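Local coordinates for alcohol dehydrogenase (Thermus thermophilus, PDB 2EIH), which probably catalyses the NAD-dependent oxidation of alcohols or the reverse reduction, and carries a zinc ion bound by four cysteines, at residues Leu34-Leu39 / Ser140-Ala145; Gly82-Ile87 / Ala133-Asn138; Leu152-Met157 / Val181-Ile186. All coordinates share one frame; numbering follows the deposited sequence.

Interaction 1: Leu34-Leu39 / Ser140-Ala145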
loop_
_atom_site.group_PDB
_atom_site.type_symbol
_atom_site.label_atom_id
_atom_site.label_comp_id
_atom_site.label_asym_id
_atom_site.label_seq_id
_atom_site.Cartn_x
_atom_site.Cartn_y
_atom_site.Cartn_z
ATOM N N LEU A 34 7.940 -33.594 -21.164
ATOM C CA LEU A 34 8.679 -33.374 -19.917
ATOM C C LEU A 34 10.097 -33.949 -19.871
ATOM O O LEU A 34 10.390 -34.979 -20.471
ATOM C CB LEU A 34 7.866 -33.933 -18.746
ATOM C CG LEU A 34 6.545 -33.196 -18.492
ATOM C CD1 LEU A 34 5.568 -34.068 -17.727
ATOM C CD2 LEU A 34 6.830 -31.909 -17.744
ATOM N N LYS A 35 10.968 -33.261 -19.144
ATOM C CA LYS A 35 12.351 -33.672 -18.980
ATOM C C LYS A 35 12.616 -33.953 -17.502
ATOM O O LYS A 35 13.391 -34.840 -17.137
ATOM C CB LYS A 35 13.300 -32.566 -19.474
ATOM C CG LYS A 35 13.460 -32.448 -21.003
ATOM C CD LYS A 35 13.861 -33.782 -21.627
ATOM C CE LYS A 35 14.330 -33.664 -23.083
ATOM N NZ LYS A 35 15.769 -33.282 -23.227
ATOM N N ALA A 36 11.952 -33.183 -16.656
ATOM C CA ALA A 36 12.105 -33.328 -15.230
ATOM C C ALA A 36 10.829 -32.915 -14.518
ATOM O O ALA A 36 10.142 -31.980 -14.936
ATOM C CB ALA A 36 13.276 -32.472 -14.747
ATOM N N ALA A 37 10.498 -33.636 -13.455
ATOM C CA ALA A 37 9.330 -33.319 -12.650
ATOM C C ALA A 37 9.865 -33.220 -11.236
ATOM O O ALA A 37 10.507 -34.152 -10.735
ATOM C CB ALA A 37 8.297 -34.419 -12.745
ATOM N N ALA A 38 9.624 -32.080 -10.606
ATOM C CA ALA A 38 10.086 -31.862 -9.250
ATOM C C ALA A 38 9.018 -32.347 -8.298
ATOM O O ALA A 38 7.827 -32.216 -8.569
ATOM C CB ALA A 38 10.368 -30.378 -9.015
ATOM N N LEU A 39 9.460 -32.908 -7.177
ATOM C CA LEU A 39 8.567 -33.444 -6.157
ATOM C C LEU A 39 8.195 -32.419 -5.094
ATOM O O LEU A 39 9.054 -31.716 -4.576
ATOM C CB LEU A 39 9.232 -34.639 -5.471
ATOM C CG LEU A 39 9.075 -36.056 -6.022
ATOM C CD1 LEU A 39 9.422 -36.144 -7.493
ATOM C CD2 LEU A 39 9.972 -36.988 -5.192
ATOM N N SER A 140 19.858 -26.418 -15.991
ATOM C CA SER A 140 19.627 -27.780 -16.475
ATOM C C SER A 140 18.147 -28.006 -16.279
ATOM O O SER A 140 17.514 -27.330 -15.474
ATOM C CB SER A 140 20.364 -28.803 -15.630
ATOM O OG SER A 140 19.655 -28.997 -14.421
ATOM N N PHE A 141 17.590 -28.965 -16.996
ATOM C CA PHE A 141 16.168 -29.233 -16.844
ATOM C C PHE A 141 15.754 -29.555 -15.375
ATOM O O PHE A 141 14.670 -29.151 -14.942
ATOM C CB PHE A 141 15.761 -30.349 -17.810
ATOM C CG PHE A 141 15.617 -29.884 -19.237
ATOM C CD1 PHE A 141 14.550 -29.075 -19.616
ATOM C CD2 PHE A 141 16.545 -30.260 -20.206
ATOM C CE1 PHE A 141 14.415 -28.658 -20.935
ATOM C CE2 PHE A 141 16.412 -29.842 -21.528
ATOM C CZ PHE A 141 15.351 -29.045 -21.893
ATOM N N GLU A 142 16.605 -30.237 -14.605
ATOM C CA GLU A 142 16.257 -30.567 -13.218
ATOM C C GLU A 142 16.256 -29.321 -12.338
ATOM O O GLU A 142 15.495 -29.233 -11.377
ATOM C CB GLU A 142 17.225 -31.596 -12.620
ATOM C CG GLU A 142 17.225 -32.951 -13.319
ATOM C CD GLU A 142 18.082 -32.977 -14.575
ATOM O OE1 GLU A 142 18.482 -31.892 -15.054
ATOM O OE2 GLU A 142 18.361 -34.090 -15.073
ATOM N N GLU A 143 17.123 -28.367 -12.662
ATOM C CA GLU A 143 17.214 -27.124 -11.912
ATOM C C GLU A 143 15.969 -26.285 -12.224
ATOM O O GLU A 143 15.330 -25.711 -11.325
ATOM C CB GLU A 143 18.497 -26.376 -12.308
ATOM C CG GLU A 143 19.795 -26.973 -11.765
ATOM C CD GLU A 143 21.052 -26.225 -12.222
ATOM O OE1 GLU A 143 22.049 -26.230 -11.474
ATOM O OE2 GLU A 143 21.022 -25.613 -13.309
ATOM N N ALA A 144 15.604 -26.247 -13.505
ATOM C CA ALA A 144 14.429 -25.502 -13.950
ATOM C C ALA A 144 13.168 -26.049 -13.273
ATOM O O ALA A 144 12.401 -25.287 -12.663
ATOM C CB ALA A 144 14.302 -25.595 -15.461
ATOM N N ALA A 145 12.957 -27.363 -13.358
ATOM C CA ALA A 145 11.775 -27.966 -12.734
ATOM C C ALA A 145 11.679 -27.684 -11.246
ATOM O O ALA A 145 10.597 -27.658 -10.681
ATOM C CB ALA A 145 11.757 -29.477 -12.967
#
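Ala36 and Ala38 of the 34-39 segment meet the inner side of helix 141-145 through methyl groups that pack on one another and on backbone carbonyls, and here the two backbones come close. Ala36 CB lies 3.8 Å from Ala145 CB, and that same Ala145 methyl also rests against the carbonyl of Ala36, its CB 3.6 Å from Ala36 O. One step on, Ala38 CB comes to 3.2 Å from Ala145 O. With alanine methyls at the closest points, strand 36-38 and the helix run at 34° to each other with their axes 7.2 Å apart. The strand belongs to the GroES-like catalytic domain of medium-chain dehydrogenases; Lys35 and Ala36 both face Ser66 in a classic beta bulge, and the chain turns a corner at Lys35. Towards the partly exposed side the contact changes character. Lys35 has CG beside the backbone N (chi1 -77°), and this carbon sits over the centre of the Phe141 ring as a CH-pi contact, 3.6 Å from the centroid and 5° off the ring normal. The chain is bent at chi2 and again at chi4, with Lys35 NZ 3.9 Å from Phe141 CE2. Glu142, also partly exposed, covers Ala36 CB more loosely with its CG, while its carboxylate binds Gln341 through OE2. Ser140 caps the helix, its OG accepting from Glu143 N, and Glu143 OE2 in turn accepts from Ser140 N to complete a capping box.

Interaction 2: Gly82-Ile87 / Ala133-Asn138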
loop_
_atom_site.group_PDB
_atom_site.type_symbol
_atom_site.label_atom_id
_atom_site.label_comp_id
_atom_site.label_asym_id
_atom_site.label_seq_id
_atom_site.Cartn_x
_atom_site.Cartn_y
_atom_site.Cartn_z
ATOM N N GLY A 82 9.914 -27.392 -29.742
ATOM C CA GLY A 82 11.350 -27.303 -29.600
ATOM C C GLY A 82 11.687 -26.351 -28.476
ATOM O O GLY A 82 12.742 -26.467 -27.855
ATOM N N ASP A 83 10.778 -25.415 -28.208
ATOM C CA ASP A 83 10.970 -24.417 -27.153
ATOM C C ASP A 83 11.113 -25.003 -25.757
ATOM O O ASP A 83 10.299 -25.815 -25.336
ATOM C CB ASP A 83 9.804 -23.430 -27.133
ATOM C CG ASP A 83 9.717 -22.596 -28.390
ATOM O OD1 ASP A 83 8.791 -21.766 -28.468
ATOM O OD2 ASP A 83 10.564 -22.762 -29.290
ATOM N N GLU A 84 12.150 -24.578 -25.044
ATOM C CA GLU A 84 12.372 -25.054 -23.691
ATOM C C GLU A 84 11.499 -24.211 -22.751
ATOM O O GLU A 84 11.465 -22.974 -22.857
ATOM C CB GLU A 84 13.846 -24.936 -23.323
ATOM C CG GLU A 84 14.774 -25.800 -24.182
ATOM C CD GLU A 84 16.129 -26.012 -23.522
ATOM O OE1 GLU A 84 16.963 -26.772 -24.057
ATOM O OE2 GLU A 84 16.354 -25.413 -22.453
ATOM N N VAL A 85 10.785 -24.892 -21.849
ATOM C CA VAL A 85 9.866 -24.242 -20.916
ATOM C C VAL A 85 9.759 -24.899 -19.532
ATOM O O VAL A 85 10.163 -26.042 -19.319
ATOM C CB VAL A 85 8.434 -24.213 -21.514
ATOM C CG1 VAL A 85 8.420 -23.435 -22.819
ATOM C CG2 VAL A 85 7.931 -25.640 -21.769
ATOM N N VAL A 86 9.206 -24.142 -18.593
ATOM C CA VAL A 86 8.956 -24.621 -17.238
ATOM C C VAL A 86 7.454 -24.400 -17.092
ATOM O O VAL A 86 6.863 -23.593 -17.807
ATOM C CB VAL A 86 9.706 -23.803 -16.165
ATOM C CG1 VAL A 86 11.192 -23.863 -16.425
ATOM C CG2 VAL A 86 9.230 -22.366 -16.181
ATOM N N ILE A 87 6.849 -25.116 -16.158
ATOM C CA ILE A 87 5.418 -25.055 -15.909
ATOM C C ILE A 87 5.085 -24.131 -14.747
ATOM O O ILE A 87 5.803 -24.095 -13.759
ATOM C CB ILE A 87 4.911 -26.475 -15.604
ATOM C CG1 ILE A 87 4.990 -27.329 -16.879
ATOM C CG2 ILE A 87 3.537 -26.419 -14.970
ATOM C CD1 ILE A 87 4.838 -28.800 -16.628
ATOM N N ALA A 133 6.047 -21.023 -19.146
ATOM C CA ALA A 133 7.021 -19.939 -19.189
ATOM C C ALA A 133 8.309 -20.460 -19.805
ATOM O O ALA A 133 8.614 -21.644 -19.714
ATOM C CB ALA A 133 7.283 -19.408 -17.792
ATOM N N PRO A 134 9.085 -19.577 -20.447
ATOM C CA PRO A 134 10.345 -19.995 -21.072
ATOM C C PRO A 134 11.345 -20.419 -20.015
ATOM O O PRO A 134 11.495 -19.756 -18.983
ATOM C CB PRO A 134 10.793 -18.741 -21.815
ATOM C CG PRO A 134 10.321 -17.656 -20.896
ATOM C CD PRO A 134 8.915 -18.117 -20.551
ATOM N N LYS A 135 11.998 -21.546 -20.263
ATOM C CA LYS A 135 12.990 -22.065 -19.345
ATOM C C LYS A 135 14.286 -21.303 -19.505
ATOM O O LYS A 135 14.794 -21.144 -20.620
ATOM C CB LYS A 135 13.273 -23.545 -19.617
ATOM C CG LYS A 135 14.563 -24.051 -18.979
ATOM C CD LYS A 135 15.035 -25.349 -19.626
ATOM C CE LYS A 135 16.458 -25.716 -19.208
ATOM N NZ LYS A 135 17.443 -24.709 -19.681
ATOM N N PRO A 136 14.841 -20.809 -18.391
ATOM C CA PRO A 136 16.109 -20.073 -18.462
ATOM C C PRO A 136 17.166 -20.985 -19.119
ATOM O O PRO A 136 17.259 -22.166 -18.788
ATOM C CB PRO A 136 16.410 -19.761 -16.990
ATOM C CG PRO A 136 15.680 -20.858 -16.246
ATOM C CD PRO A 136 14.399 -20.996 -16.998
ATOM N N LYS A 137 17.945 -20.443 -20.050
ATOM C CA LYS A 137 18.945 -21.245 -20.738
ATOM C C LYS A 137 20.199 -21.554 -19.938
ATOM O O LYS A 137 20.989 -22.418 -20.316
ATOM C CB LYS A 137 19.341 -20.596 -22.074
ATOM C CG LYS A 137 18.213 -20.550 -23.098
ATOM C CD LYS A 137 18.695 -20.053 -24.459
ATOM C CE LYS A 137 17.530 -19.870 -25.433
ATOM N NZ LYS A 137 16.746 -21.131 -25.617
ATOM N N ASN A 138 20.401 -20.864 -18.830
ATOM C CA ASN A 138 21.593 -21.126 -18.032
ATOM C C ASN A 138 21.373 -22.278 -17.040
ATOM O O ASN A 138 22.274 -22.600 -16.263
ATOM C CB ASN A 138 22.017 -19.862 -17.265
ATOM C CG ASN A 138 20.960 -19.397 -16.261
ATOM O OD1 ASN A 138 21.284 -18.948 -15.151
ATOM N ND2 ASN A 138 19.691 -19.491 -16.653
#
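Lys135 and Glu84 pair through both backbone and side chain where strand 132-134 runs out. The backbone link is straight at the hydrogen, Lys135 N donating to Glu84 O at 3.0 Å, yet the donor stands above the carbonyl plane, 46° out of it. From there the lysine can be followed outward. Its CB lies 3.6 Å from Val85 N and also touches Val86 CG1; the lysine and valine side chains cross at about a right angle. CG is anti to the backbone N (chi1 163°), and the extended methylene chain passes obliquely across the glutamate: CD packs on Glu84 CB and comes to 3.1 Å from Glu84 OE2. A bend at chi4 sets NZ nearly along the C-O axis of Glu84 OE2, in a salt bridge of 3.1 Å. The ammonium also donates to Pro136 O at 2.7 Å and to Leu139 O, so three oxygens hold it, and Phe141 offers a cation-pi contact. Behind the lysine, Val86 and Ala133 form an antiparallel hydrogen-bonded pair, with Val86 N giving to Ala133 O at 2.8 Å and Ala133 N to Val86 O. Val86 CG2 meets Ala133 CB on the face covered by Leu301 of helix 297-306. Beyond Lys135 the chain leaves strand 84-87. The contact is a short antiparallel pairing at the end of strand 132-134, in the GroES-like domain of zinc-type alcohol dehydrogenases.

Interaction 3: Leu152-Met157 / Val181-Ile186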
loop_
_atom_site.group_PDB
_atom_site.type_symbol
_atom_site.label_atom_id
_atom_site.label_comp_id
_atom_site.label_asym_id
_atom_site.label_seq_id
_atom_site.Cartn_x
_atom_site.Cartn_y
_atom_site.Cartn_z
ATOM N N LEU A 152 7.521 -19.476 -6.058
ATOM C CA LEU A 152 6.305 -18.677 -6.011
ATOM C C LEU A 152 5.767 -18.550 -4.597
ATOM O O LEU A 152 5.300 -17.489 -4.201
ATOM C CB LEU A 152 5.231 -19.288 -6.908
ATOM C CG LEU A 152 5.490 -19.102 -8.400
ATOM C CD1 LEU A 152 4.704 -20.131 -9.193
ATOM C CD2 LEU A 152 5.095 -17.688 -8.805
ATOM N N THR A 153 5.835 -19.638 -3.840
ATOM C CA THR A 153 5.343 -19.648 -2.476
ATOM C C THR A 153 6.219 -18.775 -1.587
ATOM O O THR A 153 5.716 -18.017 -0.765
ATOM C CB THR A 153 5.313 -21.082 -1.925
ATOM O OG1 THR A 153 4.415 -21.866 -2.714
ATOM C CG2 THR A 153 4.866 -21.096 -0.474
ATOM N N ALA A 154 7.529 -18.880 -1.763
ATOM C CA ALA A 154 8.466 -18.093 -0.980
ATOM C C ALA A 154 8.336 -16.611 -1.327
ATOM O O ALA A 154 8.517 -15.743 -0.473
ATOM C CB ALA A 154 9.890 -18.561 -1.249
ATOM N N TRP A 155 8.024 -16.324 -2.582
ATOM C CA TRP A 155 7.912 -14.944 -3.023
ATOM C C TRP A 155 6.705 -14.226 -2.426
ATOM O O TRP A 155 6.822 -13.084 -1.979
ATOM C CB TRP A 155 7.873 -14.893 -4.550
ATOM C CG TRP A 155 7.801 -13.500 -5.094
ATOM C CD1 TRP A 155 6.722 -12.667 -5.077
ATOM C CD2 TRP A 155 8.849 -12.788 -5.763
ATOM N NE1 TRP A 155 7.028 -11.489 -5.706
ATOM C CE2 TRP A 155 8.327 -11.537 -6.143
ATOM C CE3 TRP A 155 10.174 -13.096 -6.098
ATOM C CZ2 TRP A 155 9.086 -10.577 -6.826
ATOM C CZ3 TRP A 155 10.930 -12.152 -6.774
ATOM C CH2 TRP A 155 10.379 -10.904 -7.143
ATOM N N GLN A 156 5.551 -14.888 -2.414
ATOM C CA GLN A 156 4.363 -14.273 -1.841
ATOM C C GLN A 156 4.590 -14.013 -0.362
ATOM O O GLN A 156 4.188 -12.975 0.148
ATOM C CB GLN A 156 3.118 -15.154 -2.013
ATOM C CG GLN A 156 1.838 -14.463 -1.527
ATOM C CD GLN A 156 0.554 -15.167 -1.932
ATOM O OE1 GLN A 156 -0.027 -15.911 -1.145
ATOM N NE2 GLN A 156 0.111 -14.943 -3.169
ATOM N N MET A 157 5.244 -14.948 0.321
ATOM C CA MET A 157 5.509 -14.790 1.745
ATOM C C MET A 157 6.473 -13.634 2.028
ATOM O O MET A 157 6.179 -12.760 2.845
ATOM C CB MET A 157 6.067 -16.090 2.337
ATOM C CG MET A 157 5.084 -17.251 2.324
ATOM S SD MET A 157 5.767 -18.729 3.150
ATOM C CE MET A 157 6.847 -19.259 1.926
ATOM N N VAL A 181 14.949 -22.575 1.147
ATOM C CA VAL A 181 15.988 -22.334 0.162
ATOM C C VAL A 181 15.662 -21.095 -0.659
ATOM O O VAL A 181 16.517 -20.213 -0.847
ATOM C CB VAL A 181 16.157 -23.555 -0.771
ATOM C CG1 VAL A 181 16.961 -23.177 -2.001
ATOM C CG2 VAL A 181 16.859 -24.676 -0.017
ATOM N N ALA A 182 14.432 -21.024 -1.158
ATOM C CA ALA A 182 14.004 -19.874 -1.960
ATOM C C ALA A 182 13.813 -18.607 -1.108
ATOM O O ALA A 182 14.146 -17.508 -1.542
ATOM C CB ALA A 182 12.697 -20.219 -2.700
ATOM N N ALA A 183 13.280 -18.776 0.099
ATOM C CA ALA A 183 13.032 -17.651 0.998
ATOM C C ALA A 183 14.296 -16.945 1.457
ATOM O O ALA A 183 14.313 -15.729 1.641
ATOM C CB ALA A 183 12.236 -18.108 2.210
ATOM N N ILE A 184 15.362 -17.699 1.659
ATOM C CA ILE A 184 16.604 -17.085 2.095
ATOM C C ILE A 184 17.144 -16.166 0.996
ATOM O O ILE A 184 17.558 -15.033 1.270
ATOM C CB ILE A 184 17.625 -18.179 2.480
ATOM C CG1 ILE A 184 17.092 -18.912 3.719
ATOM C CG2 ILE A 184 18.992 -17.562 2.754
ATOM C CD1 ILE A 184 17.894 -20.097 4.156
ATOM N N GLN A 185 17.104 -16.650 -0.244
ATOM C CA GLN A 185 17.584 -15.903 -1.413
ATOM C C GLN A 185 16.692 -14.715 -1.802
ATOM O O GLN A 185 17.187 -13.652 -2.164
ATOM C CB GLN A 185 17.722 -16.845 -2.623
ATOM C CG GLN A 185 18.727 -17.973 -2.426
ATOM C CD GLN A 185 18.839 -18.887 -3.626
ATOM O OE1 GLN A 185 19.413 -18.523 -4.650
ATOM N NE2 GLN A 185 18.275 -20.081 -3.508
ATOM N N ILE A 186 15.378 -14.900 -1.749
ATOM C CA ILE A 186 14.484 -13.813 -2.105
ATOM C C ILE A 186 14.628 -12.740 -1.032
ATOM O O ILE A 186 14.693 -11.545 -1.338
ATOM C CB ILE A 186 13.035 -14.309 -2.205
ATOM C CG1 ILE A 186 12.919 -15.237 -3.420
ATOM C CG2 ILE A 186 12.086 -13.136 -2.341
ATOM C CD1 ILE A 186 11.631 -15.966 -3.537
#
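Two helices of the Rossmann-fold half of the chain pack here: helix 148-161, which leads towards the parallel sheet, and helix 180-189, which follows its strand 169-172. Their segments pass at 46° with axes 8.4 Å apart, and the close approach is made by alanines. Ala154 CB points into the neighbouring helix and lies 3.6 Å from Ala182 CB. It also reaches the backbone, 3.7 Å from Ala183 N, and touches the Ala183 methyl more distantly, at 4.2 Å between the two CB atoms. One turn further along helix 180-189, a longer side chain makes the contact. Ile186 has CG1 beside its backbone N (chi1 -68°), and its extended branch brings CD1 across to helix 148-161. This single methyl sits 3.9 Å from Ala154 CB and 3.7 Å from Trp155 N, and further meets Trp155 CB. The indole, with CG anti to the backbone N (chi1 -178°), crosses the isoleucine at about a right angle; its CE3 comes to 4.1 Å from Ile186 CD1. All five touching residues are buried, and across this interface they meet through apolar packing. Away from Ile186, Trp155 touches Ile300 and Phe303 of helix 297-306 and Arg165 of a second subunit, while Ala183 rests on Val240 of the central sheet. The contact thus joins helix 148-161, which follows the GroES-like part of the chain, to the first helix after the opening strand of the Rossmann fold, which binds the coenzyme in relatives of this family.

Overall arrangement
Interaction 1 opens first along the chain, on strand 29-38, and closes about a hundred residues later at helix 141-146. Interaction 2 is nested within that loop, joining strand 84-91 to strand 132-134. Both reach the same mixed sheet, their centres about 10 Å apart, and they touch directly: Ala144 CB lies 3.7 Å from Val86 CG1, while Phe141 packs against Glu84. Only after both have closed does interaction 3 begin, in series with them, on helix 148-161, which follows helix 141-146. It closes a short loop through strand 169-172, its centre about 19 Å from that of interaction 1. The succession thus leads from the GroES-like domain into the Rossmann fold.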